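Local coordinates for protein immunoreactive 84kD antigen PG93 (Porphyromonas gingivalis, PDB 5M11) that serves as an essential bacterial surface component of the type-IX secretion system and binds calcium and zinc ions, at residues F33-G38 with T63-I68; V78-S83 with K110-L115; T143-T148 with L161-E166. All coordinates share one frame; numbering follows the deposited sequence.

How the contacts relate
Running from the N terminus, the chain meets the three contacts in series: none nests in or crosses another. Contact 1 closes a loop of 24 residues, bringing strand 32-36 of the sheet spanning 22-54 against strand 65-71, the first of the sheet spanning 65-98. Contact 2 opens one strand later, on 76-81, and over 26 residues ties that sheet to strand 112-118 of the sheet 112-144; it touches contact 1 directly through a probable hydrogen bond, Ser66 N to Tyr80 O at 2.8 Å. Contact 3 spans just 12 residues, joining strand 139-144 to strand 160-165 of the sheet 150-187, its centre about 15 Å from that of contact 2. Together they link four successive sheets of the N-terminal beta-propeller.

Contact 1: F33-G38 with T63-I68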
ATOM      1  N   PHE A  33       1.721  20.345   9.528  1.00 65.81           N
ATOM      2  CA  PHE A  33       1.371  18.942   9.342  1.00 63.95           C
ATOM      3  C   PHE A  33       0.378  18.833   8.203  1.00 69.49           C
ATOM      4  O   PHE A  33      -0.491  19.699   8.065  1.00 67.49           O
ATOM      5  CB  PHE A  33       0.830  18.312  10.636  1.00 61.05           C
ATOM      6  CG  PHE A  33       1.933  17.911  11.590  1.00 62.48           C
ATOM      7  CD1 PHE A  33       2.631  16.719  11.412  1.00 65.71           C
ATOM      8  CD2 PHE A  33       2.273  18.721  12.665  1.00 63.15           C
ATOM      9  CE1 PHE A  33       3.641  16.343  12.297  1.00 67.53           C
ATOM     10  CE2 PHE A  33       3.292  18.346  13.546  1.00 67.55           C
ATOM     11  CZ  PHE A  33       3.966  17.158  13.357  1.00 66.88           C
ATOM     12  N   ALA A  34       0.544  17.820   7.349  1.00 68.49           N
ATOM     13  CA  ALA A  34      -0.332  17.635   6.195  1.00 68.77           C
ATOM     14  C   ALA A  34      -0.501  16.178   5.879  1.00 74.54           C
ATOM     15  O   ALA A  34       0.362  15.372   6.213  1.00 76.62           O
ATOM     16  CB  ALA A  34       0.210  18.375   4.986  1.00 72.93           C
ATOM     17  N   VAL A  35      -1.624  15.837   5.249  1.00 70.18           N
ATOM     18  CA  VAL A  35      -1.962  14.456   4.900  1.00 70.56           C
ATOM     19  C   VAL A  35      -2.192  14.375   3.395  1.00 77.50           C
ATOM     20  O   VAL A  35      -2.967  15.164   2.842  1.00 76.08           O
ATOM     21  CB  VAL A  35      -3.191  13.932   5.702  1.00 70.07           C
ATOM     22  CG1 VAL A  35      -3.589  12.518   5.274  1.00 70.53           C
ATOM     23  CG2 VAL A  35      -2.949  14.008   7.206  1.00 67.40           C
ATOM     24  N   ALA A  36      -1.520  13.407   2.752  1.00 77.12           N
ATOM     25  CA  ALA A  36      -1.629  13.162   1.328  1.00 79.84           C
ATOM     26  C   ALA A  36      -1.834  11.662   1.038  1.00 84.86           C
ATOM     27  O   ALA A  36      -0.887  10.879   1.102  1.00 87.08           O
ATOM     28  CB  ALA A  36      -0.401  13.696   0.621  1.00 84.70           C
ATOM     29  N   ASN A  37      -3.106  11.274   0.770  1.00 79.61           N
ATOM     30  CA  ASN A  37      -3.588   9.922   0.429  1.00 80.57           C
ATOM     31  C   ASN A  37      -3.620   8.973   1.627  1.00 82.85           C
ATOM     32  O   ASN A  37      -3.898   7.780   1.462  1.00 83.79           O
ATOM     33  CB  ASN A  37      -2.787   9.290  -0.737  1.00 86.20           C
ATOM     34  CG  ASN A  37      -3.010   9.994  -2.060  1.00101.97           C
ATOM     35  OD1 ASN A  37      -4.149  10.128  -2.537  1.00 93.20           O
ATOM     36  ND2 ASN A  37      -1.930  10.497  -2.662  1.00 90.43           N
ATOM     37  N   GLY A  38      -3.418   9.519   2.822  1.00 76.81           N
ATOM     38  CA  GLY A  38      -3.436   8.766   4.077  1.00 73.56           C
ATOM     39  C   GLY A  38      -2.097   8.788   4.777  1.00 75.12           C
ATOM     40  O   GLY A  38      -1.958   8.256   5.882  1.00 71.69           O
ATOM     41  N   THR A  63      -2.290   2.749   9.919  1.00 69.84           N
ATOM     42  CA  THR A  63      -1.855   3.129   8.574  1.00 72.96           C
ATOM     43  C   THR A  63      -2.560   4.339   7.866  1.00 76.15           C
ATOM     44  O   THR A  63      -1.807   5.205   7.397  1.00 78.62           O
ATOM     45  CB  THR A  63      -1.944   1.907   7.642  1.00 80.92           C
ATOM     46  OG1 THR A  63      -1.257   0.819   8.264  1.00 78.38           O
ATOM     47  CG2 THR A  63      -1.320   2.157   6.257  1.00 84.58           C
ATOM     48  N   SER A  64      -3.894   4.360   7.629  1.00 68.76           N
ATOM     49  CA  SER A  64      -4.418   5.463   6.791  1.00 67.34           C
ATOM     50  C   SER A  64      -5.009   6.611   7.584  1.00 68.59           C
ATOM     51  O   SER A  64      -6.053   6.462   8.228  1.00 67.35           O
ATOM     52  CB  SER A  64      -5.448   4.970   5.777  1.00 69.90           C
ATOM     53  OG  SER A  64      -4.999   3.827   5.078  1.00 78.16           O
ATOM     54  N   VAL A  65      -4.361   7.777   7.503  1.00 63.63           N
ATOM     55  CA  VAL A  65      -4.801   8.966   8.231  1.00 59.74           C
ATOM     56  C   VAL A  65      -6.021   9.570   7.493  1.00 64.70           C
ATOM     57  O   VAL A  65      -5.968   9.787   6.285  1.00 67.34           O
ATOM     58  CB  VAL A  65      -3.641   9.970   8.436  1.00 62.88           C
ATOM     59  CG1 VAL A  65      -4.102  11.192   9.208  1.00 59.79           C
ATOM     60  CG2 VAL A  65      -2.469   9.306   9.149  1.00 63.59           C
ATOM     61  N   SER A  66      -7.130   9.770   8.234  1.00 58.21           N
ATOM     62  CA  SER A  66      -8.421  10.281   7.781  1.00 55.94           C
ATOM     63  C   SER A  66      -8.611  11.767   8.130  1.00 58.21           C
ATOM     64  O   SER A  66      -9.506  12.400   7.576  1.00 59.66           O
ATOM     65  CB  SER A  66      -9.541   9.448   8.404  1.00 58.12           C
ATOM     66  OG  SER A  66     -10.856   9.870   8.077  1.00 66.49           O
ATOM     67  N   SER A  67      -7.803  12.320   9.047  1.00 52.74           N
ATOM     68  CA  SER A  67      -7.858  13.725   9.500  1.00 50.90           C
ATOM     69  C   SER A  67      -6.871  13.981  10.651  1.00 54.37           C
ATOM     70  O   SER A  67      -6.477  13.049  11.357  1.00 53.41           O
ATOM     71  CB  SER A  67      -9.265  14.092   9.965  1.00 52.36           C
ATOM     72  OG  SER A  67      -9.310  15.430  10.416  1.00 60.79           O
ATOM     73  N   ILE A  68      -6.532  15.260  10.876  1.00 50.89           N
ATOM     74  CA  ILE A  68      -5.632  15.696  11.948  1.00 50.51           C
ATOM     75  C   ILE A  68      -6.048  17.057  12.521  1.00 52.76           C
ATOM     76  O   ILE A  68      -6.749  17.825  11.857  1.00 52.14           O
ATOM     77  CB  ILE A  68      -4.158  15.755  11.461  1.00 56.49           C
ATOM     78  CG1 ILE A  68      -4.031  16.403  10.054  1.00 58.46           C
ATOM     79  CG2 ILE A  68      -3.492  14.379  11.540  1.00 58.31           C
ATOM     80  CD1 ILE A  68      -2.568  16.833   9.648  1.00 74.89           C
TER
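Val35 and Ile68 form the apolar centre, where two successive four-stranded antiparallel sheets of the N-terminal beta-propeller lie face to face. The CG2 branch of Val35, anti to its own carbonyl carbon, does most of the touching: it meets Val65 CG1 at 3.6 Å and Ile68 CD1 at 3.8 Å. The two valines meet at a slant, whereas Val35 and Ile68 run alongside one another, pointing opposite ways. Ile68 has CG1 wedged between its backbone N and carbonyl carbon (chi1 44°), and its extended end carries CD1 across to Phe33 CB, 3.8 Å away. Beyond CB the Phe33 ring leads away from strand 65-68 and meets Phe54. Leu40 from strand 39-42 packs on both Val35 and Ile68, and Val26 of strand 22-27 on Ile68. A classic beta bulge at Ser66 and Ser67, against Tyr80, lies between Val65 and Ile68, the two residues that pack on Val35.

At the polar edge the backbones come together where strand 32-36 has ended. Gly38 has phi at 117°, a conformation in which a beta carbon would run into the preceding carbonyl oxygen, so a residue without one fits here. Its CA-H points at Val65 O, with CA and O 3.5 Å apart. Its carbonyl accepts the one hydrogen bond between the segments: Val65 N reaches Gly38 O at 2.9 Å, nearly straight at 171°, coming in within the plane of the carbonyl along a lone pair.

Contact 2: V78-S83 with K110-L115; sequences VIYYAS and KTLNRL
The Tyr80 ring has Leu112 CD1 over the centre of one face, in a CH-pi contact 4.0 Å from the ring centroid and only 4° off the normal; at the ring's edge, near its plane, sits Lys110 O. That oxygen anchors the phenol: Tyr80 OH donates to a lone pair of Lys110 O at 2.6 Å, with a C=O...O angle of 130°. Two neighbouring sheets of the beta-propeller meet here, strand 76-81 from one and the start of strand 112-118 from the next. Tyr80 holds CG anti to its backbone N, which sends the ring across the interface, and Leu112 CB adds a touch at the rim, 3.8 Å from Tyr80 CE2. Phe128 and Leu124 also pack on both Tyr80 and Leu112.

At the root of the ring, on the Leu112 side, Leu115 sets CD2 4.2 Å from Tyr80 CB, and both its methyls reach Val78 CG1. A classic beta bulge at Asn113 and Arg114, against Ala125, separates the two leucines, and both still point at strand 76-81.

At the hydroxyl end of the ring, Lys110 CB lies 3.5 Å from Ala82 O. The bend at chi2 (-75°) then lays Lys110 CD beside Ser83 O, 3.8 Å away, while NZ turns off to hydrogen-bond Leu101 O.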
ATOM      1  N   VAL A  78      -3.594  15.482  17.335  1.00 45.75           N
ATOM      2  CA  VAL A  78      -4.537  14.366  17.309  1.00 42.06           C
ATOM      3  C   VAL A  78      -4.582  13.801  15.878  1.00 47.24           C
ATOM      4  O   VAL A  78      -4.875  14.545  14.950  1.00 47.35           O
ATOM      5  CB  VAL A  78      -5.928  14.819  17.795  1.00 41.22           C
ATOM      6  CG1 VAL A  78      -7.003  13.788  17.448  1.00 39.16           C
ATOM      7  CG2 VAL A  78      -5.905  15.123  19.292  1.00 40.07           C
ATOM      8  N   ILE A  79      -4.260  12.501  15.711  1.00 45.25           N
ATOM      9  CA  ILE A  79      -4.282  11.784  14.430  1.00 46.35           C
ATOM     10  C   ILE A  79      -5.450  10.813  14.431  1.00 50.37           C
ATOM     11  O   ILE A  79      -5.439   9.846  15.198  1.00 51.36           O
ATOM     12  CB  ILE A  79      -2.960  11.028  14.100  1.00 52.09           C
ATOM     13  CG1 ILE A  79      -1.716  11.921  14.222  1.00 54.34           C
ATOM     14  CG2 ILE A  79      -3.045  10.413  12.712  1.00 53.75           C
ATOM     15  CD1 ILE A  79      -0.454  11.169  14.541  1.00 57.73           C
ATOM     16  N   TYR A  80      -6.447  11.058  13.576  1.00 45.18           N
ATOM     17  CA  TYR A  80      -7.589  10.160  13.456  1.00 43.64           C
ATOM     18  C   TYR A  80      -7.436   9.348  12.157  1.00 48.67           C
ATOM     19  O   TYR A  80      -7.242   9.893  11.066  1.00 46.84           O
ATOM     20  CB  TYR A  80      -8.942  10.906  13.539  1.00 41.79           C
ATOM     21  CG  TYR A  80     -10.137   9.989  13.420  1.00 40.94           C
ATOM     22  CD1 TYR A  80     -10.699   9.399  14.542  1.00 41.08           C
ATOM     23  CD2 TYR A  80     -10.680   9.675  12.173  1.00 43.15           C
ATOM     24  CE1 TYR A  80     -11.784   8.524  14.436  1.00 42.41           C
ATOM     25  CE2 TYR A  80     -11.759   8.797  12.050  1.00 44.18           C
ATOM     26  CZ  TYR A  80     -12.300   8.210  13.185  1.00 47.79           C
ATOM     27  OH  TYR A  80     -13.340   7.324  13.071  1.00 40.62           O
ATOM     28  N   TYR A  81      -7.530   8.033  12.314  1.00 47.34           N
ATOM     29  CA  TYR A  81      -7.366   7.042  11.252  1.00 49.28           C
ATOM     30  C   TYR A  81      -8.690   6.598  10.638  1.00 52.64           C
ATOM     31  O   TYR A  81      -9.711   6.611  11.313  1.00 50.31           O
ATOM     32  CB  TYR A  81      -6.635   5.816  11.824  1.00 50.63           C
ATOM     33  CG  TYR A  81      -5.218   6.122  12.244  1.00 51.51           C
ATOM     34  CD1 TYR A  81      -4.173   6.089  11.322  1.00 55.93           C
ATOM     35  CD2 TYR A  81      -4.919   6.468  13.558  1.00 50.21           C
ATOM     36  CE1 TYR A  81      -2.865   6.378  11.700  1.00 57.61           C
ATOM     37  CE2 TYR A  81      -3.611   6.755  13.952  1.00 52.19           C
ATOM     38  CZ  TYR A  81      -2.587   6.706  13.018  1.00 61.02           C
ATOM     39  OH  TYR A  81      -1.295   6.958  13.400  1.00 60.22           O
ATOM     40  N   ALA A  82      -8.653   6.154   9.368  1.00 51.61           N
ATOM     41  CA  ALA A  82      -9.798   5.623   8.617  1.00 51.83           C
ATOM     42  C   ALA A  82     -10.436   4.424   9.347  1.00 56.51           C
ATOM     43  O   ALA A  82     -11.636   4.206   9.251  1.00 56.45           O
ATOM     44  CB  ALA A  82      -9.348   5.200   7.228  1.00 55.43           C
ATOM     45  N   SER A  83      -9.633   3.678  10.099  1.00 53.82           N
ATOM     46  CA  SER A  83     -10.075   2.516  10.844  1.00 54.67           C
ATOM     47  C   SER A  83     -10.777   2.882  12.168  1.00 60.09           C
ATOM     48  O   SER A  83     -11.092   1.982  12.955  1.00 63.61           O
ATOM     49  CB  SER A  83      -8.873   1.627  11.140  1.00 58.85           C
ATOM     50  OG  SER A  83      -8.010   2.217  12.101  1.00 64.29           O
ATOM     51  N   LYS A 110     -17.060   4.690  10.559  1.00 58.31           N
ATOM     52  CA  LYS A 110     -15.941   5.417  11.164  1.00 54.71           C
ATOM     53  C   LYS A 110     -15.743   6.783  10.519  1.00 55.19           C
ATOM     54  O   LYS A 110     -14.921   7.578  10.991  1.00 53.74           O
ATOM     55  CB  LYS A 110     -14.631   4.600  11.066  1.00 57.80           C
ATOM     56  CG  LYS A 110     -14.729   3.127  11.473  1.00 55.40           C
ATOM     57  CD  LYS A 110     -14.806   2.906  12.967  1.00 51.69           C
ATOM     58  CE  LYS A 110     -15.012   1.446  13.249  1.00 58.57           C
ATOM     59  NZ  LYS A 110     -15.078   1.170  14.706  1.00 70.83           N
ATOM     60  N   THR A 111     -16.516   7.080   9.470  1.00 49.88           N
ATOM     61  CA  THR A 111     -16.404   8.353   8.757  1.00 48.15           C
ATOM     62  C   THR A 111     -16.345   9.504   9.735  1.00 47.66           C
ATOM     63  O   THR A 111     -17.145   9.548  10.662  1.00 46.02           O
ATOM     64  CB  THR A 111     -17.588   8.496   7.806  1.00 54.03           C
ATOM     65  OG1 THR A 111     -17.520   7.435   6.858  1.00 54.38           O
ATOM     66  CG2 THR A 111     -17.652   9.866   7.110  1.00 52.01           C
ATOM     67  N   LEU A 112     -15.383  10.408   9.553  1.00 43.16           N
ATOM     68  CA  LEU A 112     -15.282  11.618  10.383  1.00 39.89           C
ATOM     69  C   LEU A 112     -15.708  12.819   9.560  1.00 43.62           C
ATOM     70  O   LEU A 112     -15.345  12.940   8.392  1.00 45.42           O
ATOM     71  CB  LEU A 112     -13.866  11.808  10.947  1.00 39.09           C
ATOM     72  CG  LEU A 112     -13.726  12.767  12.109  1.00 41.35           C
ATOM     73  CD1 LEU A 112     -13.894  12.066  13.422  1.00 39.11           C
ATOM     74  CD2 LEU A 112     -12.365  13.424  12.077  1.00 48.36           C
ATOM     75  N   ASN A 113     -16.488  13.692  10.160  1.00 40.01           N
ATOM     76  CA  ASN A 113     -17.003  14.897   9.522  1.00 39.94           C
ATOM     77  C   ASN A 113     -16.338  16.126  10.134  1.00 43.92           C
ATOM     78  O   ASN A 113     -16.063  17.084   9.416  1.00 45.28           O
ATOM     79  CB  ASN A 113     -18.543  14.961   9.657  1.00 40.71           C
ATOM     80  CG  ASN A 113     -19.284  13.696   9.237  1.00 70.59           C
ATOM     81  OD1 ASN A 113     -19.098  13.139   8.135  1.00 64.83           O
ATOM     82  ND2 ASN A 113     -20.151  13.214  10.113  1.00 61.22           N
ATOM     83  N   ARG A 114     -16.062  16.103  11.458  1.00 39.44           N
ATOM     84  CA  ARG A 114     -15.421  17.232  12.142  1.00 38.19           C
ATOM     85  C   ARG A 114     -14.518  16.764  13.290  1.00 41.49           C
ATOM     86  O   ARG A 114     -14.896  15.889  14.076  1.00 41.76           O
ATOM     87  CB  ARG A 114     -16.477  18.242  12.657  1.00 34.53           C
ATOM     88  CG  ARG A 114     -15.918  19.571  13.177  1.00 41.21           C
ATOM     89  CD  ARG A 114     -15.348  20.470  12.092  1.00 43.85           C
ATOM     90  NE  ARG A 114     -16.372  21.024  11.198  1.00 42.96           N
ATOM     91  CZ  ARG A 114     -16.131  21.466   9.962  1.00 50.38           C
ATOM     92  NH1 ARG A 114     -14.907  21.414   9.459  1.00 43.33           N
ATOM     93  NH2 ARG A 114     -17.113  21.967   9.225  1.00 28.18           N
ATOM     94  N   LEU A 115     -13.317  17.351  13.360  1.00 36.79           N
ATOM     95  CA  LEU A 115     -12.335  17.135  14.418  1.00 36.08           C
ATOM     96  C   LEU A 115     -12.059  18.496  14.983  1.00 41.15           C
ATOM     97  O   LEU A 115     -11.249  19.242  14.445  1.00 44.42           O
ATOM     98  CB  LEU A 115     -11.071  16.440  13.879  1.00 37.32           C
ATOM     99  CG  LEU A 115      -9.858  16.144  14.784  1.00 41.18           C
ATOM    100  CD1 LEU A 115     -10.255  15.741  16.189  1.00 40.79           C
ATOM    101  CD2 LEU A 115      -8.987  15.066  14.160  1.00 41.57           C
TER

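Contact 3: T143-T148 with L161-E166; sequences TYAKGT and LLMLKE
Tyr144 and Leu161 make the tight, buried end of this contact, their side chains crossing at about a right angle, with Tyr144 CE2 3.8 Å from Leu161 CD2. Leu130 and Val132 back the tyrosine from its own sheet. One step along, Met163 comes across from strand 160-165, bent at chi3 (101°), and its CE methyl stops 4.1 Å from Ala145 CB.

The two segments belong to consecutive sheets of the beta-propeller, and Ala145 opens the type II turn, ending at Thr148, through which the chain leaves one sheet for the next. Gly147 sits in the third position of the turn, with the positive phi (75°) that a type II turn requires there. A weak backbone bond from Thr148 N to Ala145 O, 2.9 Å long, spans the turn.

Toward solvent the contact is no sparser, but it is made of partly exposed aliphatic stems, with the charges at the rim. Lys165 starts from the crowded rotamer (chi1 73°) and lays CD 3.8 Å from Ala145 CB. The same Lys165 CD lies 4.1 Å from Thr148 CG2, so the stem touches both ends of the turn. Its NZ makes a long salt bridge to OE1 of the exposed Glu166, whereas the other carboxylate oxygen, Glu166 OE2, lies 3.7 Å from the methyl Thr148 CG2.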
ATOM      1  N   THR A 143     -19.404   9.407  24.554  1.00 38.22           N
ATOM      2  CA  THR A 143     -19.805   9.419  23.153  1.00 37.33           C
ATOM      3  C   THR A 143     -21.279   9.713  23.187  1.00 40.20           C
ATOM      4  O   THR A 143     -22.045   8.923  23.737  1.00 42.24           O
ATOM      5  CB  THR A 143     -19.428   8.135  22.360  1.00 47.36           C
ATOM      6  OG1 THR A 143     -18.005   8.021  22.272  1.00 50.34           O
ATOM      7  CG2 THR A 143     -19.985   8.150  20.931  1.00 44.22           C
ATOM      8  N   TYR A 144     -21.655  10.879  22.671  1.00 34.72           N
ATOM      9  CA  TYR A 144     -23.039  11.333  22.556  1.00 35.98           C
ATOM     10  C   TYR A 144     -23.554  10.878  21.201  1.00 41.65           C
ATOM     11  O   TYR A 144     -22.740  10.645  20.303  1.00 41.83           O
ATOM     12  CB  TYR A 144     -23.141  12.857  22.733  1.00 36.60           C
ATOM     13  CG  TYR A 144     -22.289  13.432  23.856  1.00 39.13           C
ATOM     14  CD1 TYR A 144     -22.344  12.903  25.152  1.00 42.12           C
ATOM     15  CD2 TYR A 144     -21.480  14.536  23.644  1.00 38.90           C
ATOM     16  CE1 TYR A 144     -21.613  13.467  26.200  1.00 40.73           C
ATOM     17  CE2 TYR A 144     -20.751  15.112  24.686  1.00 40.05           C
ATOM     18  CZ  TYR A 144     -20.826  14.580  25.963  1.00 46.80           C
ATOM     19  OH  TYR A 144     -20.085  15.156  26.966  1.00 47.00           O
ATOM     20  N   ALA A 145     -24.886  10.671  21.067  1.00 39.20           N
ATOM     21  CA  ALA A 145     -25.570  10.183  19.852  1.00 39.22           C
ATOM     22  C   ALA A 145     -24.939   8.883  19.299  1.00 44.22           C
ATOM     23  O   ALA A 145     -24.962   8.681  18.085  1.00 44.24           O
ATOM     24  CB  ALA A 145     -25.566  11.255  18.778  1.00 38.76           C
ATOM     25  N   LYS A 146     -24.350   8.023  20.196  1.00 40.36           N
ATOM     26  CA  LYS A 146     -23.647   6.775  19.877  1.00 39.66           C
ATOM     27  C   LYS A 146     -24.347   6.029  18.753  1.00 46.63           C
ATOM     28  O   LYS A 146     -25.548   5.795  18.850  1.00 49.85           O
ATOM     29  CB  LYS A 146     -23.556   5.897  21.122  1.00 41.78           C
ATOM     30  CG  LYS A 146     -22.266   5.103  21.221  1.00 53.86           C
ATOM     31  CD  LYS A 146     -22.118   4.383  22.573  1.00 66.04           C
ATOM     32  CE  LYS A 146     -21.549   5.240  23.691  1.00 74.66           C
ATOM     33  NZ  LYS A 146     -21.330   4.447  24.935  1.00 80.96           N
ATOM     34  N   GLY A 147     -23.617   5.762  17.668  1.00 41.91           N
ATOM     35  CA  GLY A 147     -24.111   5.055  16.492  1.00 43.31           C
ATOM     36  C   GLY A 147     -25.022   5.824  15.558  1.00 49.23           C
ATOM     37  O   GLY A 147     -25.758   5.214  14.782  1.00 54.36           O
ATOM     38  N   THR A 148     -24.972   7.146  15.582  1.00 42.33           N
ATOM     39  CA  THR A 148     -25.782   7.998  14.717  1.00 42.23           C
ATOM     40  C   THR A 148     -24.862   8.989  14.047  1.00 46.07           C
ATOM     41  O   THR A 148     -24.036   9.598  14.728  1.00 44.22           O
ATOM     42  CB  THR A 148     -26.888   8.697  15.533  1.00 47.63           C
ATOM     43  OG1 THR A 148     -27.621   7.702  16.246  1.00 53.59           O
ATOM     44  CG2 THR A 148     -27.827   9.572  14.682  1.00 43.12           C
ATOM     45  N   LEU A 161     -22.569  23.083  24.099  1.00 45.74           N
ATOM     46  CA  LEU A 161     -22.120  22.313  22.972  1.00 42.35           C
ATOM     47  C   LEU A 161     -23.229  22.256  21.930  1.00 46.74           C
ATOM     48  O   LEU A 161     -24.409  22.068  22.257  1.00 48.92           O
ATOM     49  CB  LEU A 161     -21.770  20.930  23.519  1.00 41.63           C
ATOM     50  CG  LEU A 161     -20.807  20.044  22.757  1.00 43.14           C
ATOM     51  CD1 LEU A 161     -19.421  20.643  22.744  1.00 41.70           C
ATOM     52  CD2 LEU A 161     -20.757  18.673  23.422  1.00 44.01           C
ATOM     53  N   LEU A 162     -22.858  22.452  20.679  1.00 40.63           N
ATOM     54  CA  LEU A 162     -23.785  22.494  19.559  1.00 39.62           C
ATOM     55  C   LEU A 162     -23.569  21.291  18.638  1.00 37.76           C
ATOM     56  O   LEU A 162     -22.443  20.999  18.241  1.00 38.21           O
ATOM     57  CB  LEU A 162     -23.567  23.821  18.839  1.00 40.14           C
ATOM     58  CG  LEU A 162     -24.768  24.527  18.278  1.00 47.30           C
ATOM     59  CD1 LEU A 162     -25.870  24.709  19.321  1.00 49.35           C
ATOM     60  CD2 LEU A 162     -24.351  25.852  17.743  1.00 51.25           C
ATOM     61  N   MET A 163     -24.627  20.577  18.340  1.00 31.13           N
ATOM     62  CA  MET A 163     -24.548  19.340  17.567  1.00 31.46           C
ATOM     63  C   MET A 163     -25.575  19.343  16.434  1.00 37.93           C
ATOM     64  O   MET A 163     -26.751  19.653  16.658  1.00 40.32           O
ATOM     65  CB  MET A 163     -24.764  18.122  18.519  1.00 33.95           C
ATOM     66  CG  MET A 163     -25.157  16.796  17.863  1.00 38.08           C
ATOM     67  SD  MET A 163     -24.963  15.414  19.056  1.00 43.49           S
ATOM     68  CE  MET A 163     -26.609  15.200  19.530  1.00 42.15           C
ATOM     69  N   LEU A 164     -25.124  18.996  15.225  1.00 32.46           N
ATOM     70  CA  LEU A 164     -26.008  18.895  14.081  1.00 33.54           C
ATOM     71  C   LEU A 164     -26.120  17.424  13.690  1.00 37.08           C
ATOM     72  O   LEU A 164     -25.122  16.842  13.265  1.00 37.06           O
ATOM     73  CB  LEU A 164     -25.479  19.766  12.933  1.00 33.40           C
ATOM     74  CG  LEU A 164     -26.233  19.785  11.608  1.00 38.38           C
ATOM     75  CD1 LEU A 164     -27.604  20.476  11.723  1.00 38.72           C
ATOM     76  CD2 LEU A 164     -25.427  20.520  10.592  1.00 40.89           C
ATOM     77  N   LYS A 165     -27.287  16.798  13.944  1.00 32.50           N
ATOM     78  CA  LYS A 165     -27.511  15.414  13.556  1.00 34.14           C
ATOM     79  C   LYS A 165     -28.895  15.304  12.955  1.00 43.89           C
ATOM     80  O   LYS A 165     -29.838  15.982  13.396  1.00 44.88           O
ATOM     81  CB  LYS A 165     -27.276  14.387  14.685  1.00 36.95           C
ATOM     82  CG  LYS A 165     -28.315  14.314  15.802  1.00 52.09           C
ATOM     83  CD  LYS A 165     -28.136  13.074  16.702  1.00 56.92           C
ATOM     84  CE  LYS A 165     -29.165  12.969  17.818  1.00 68.12           C
ATOM     85  NZ  LYS A 165     -30.553  12.694  17.330  1.00 81.03           N
ATOM     86  N   GLU A 166     -28.991  14.493  11.883  1.00 41.84           N
ATOM     87  CA  GLU A 166     -30.194  14.242  11.108  1.00 43.36           C
ATOM     88  C   GLU A 166     -30.977  15.562  10.825  1.00 48.89           C
ATOM     89  O   GLU A 166     -32.182  15.621  11.034  1.00 51.85           O
ATOM     90  CB  GLU A 166     -31.084  13.211  11.820  1.00 46.25           C
ATOM     91  CG  GLU A 166     -30.458  11.847  12.058  1.00 56.01           C
ATOM     92  CD  GLU A 166     -31.152  11.012  13.122  1.00 81.58           C
ATOM     93  OE1 GLU A 166     -31.706  11.601  14.081  1.00 86.35           O
ATOM     94  OE2 GLU A 166     -31.091   9.764  13.028  1.00 71.65           O
TER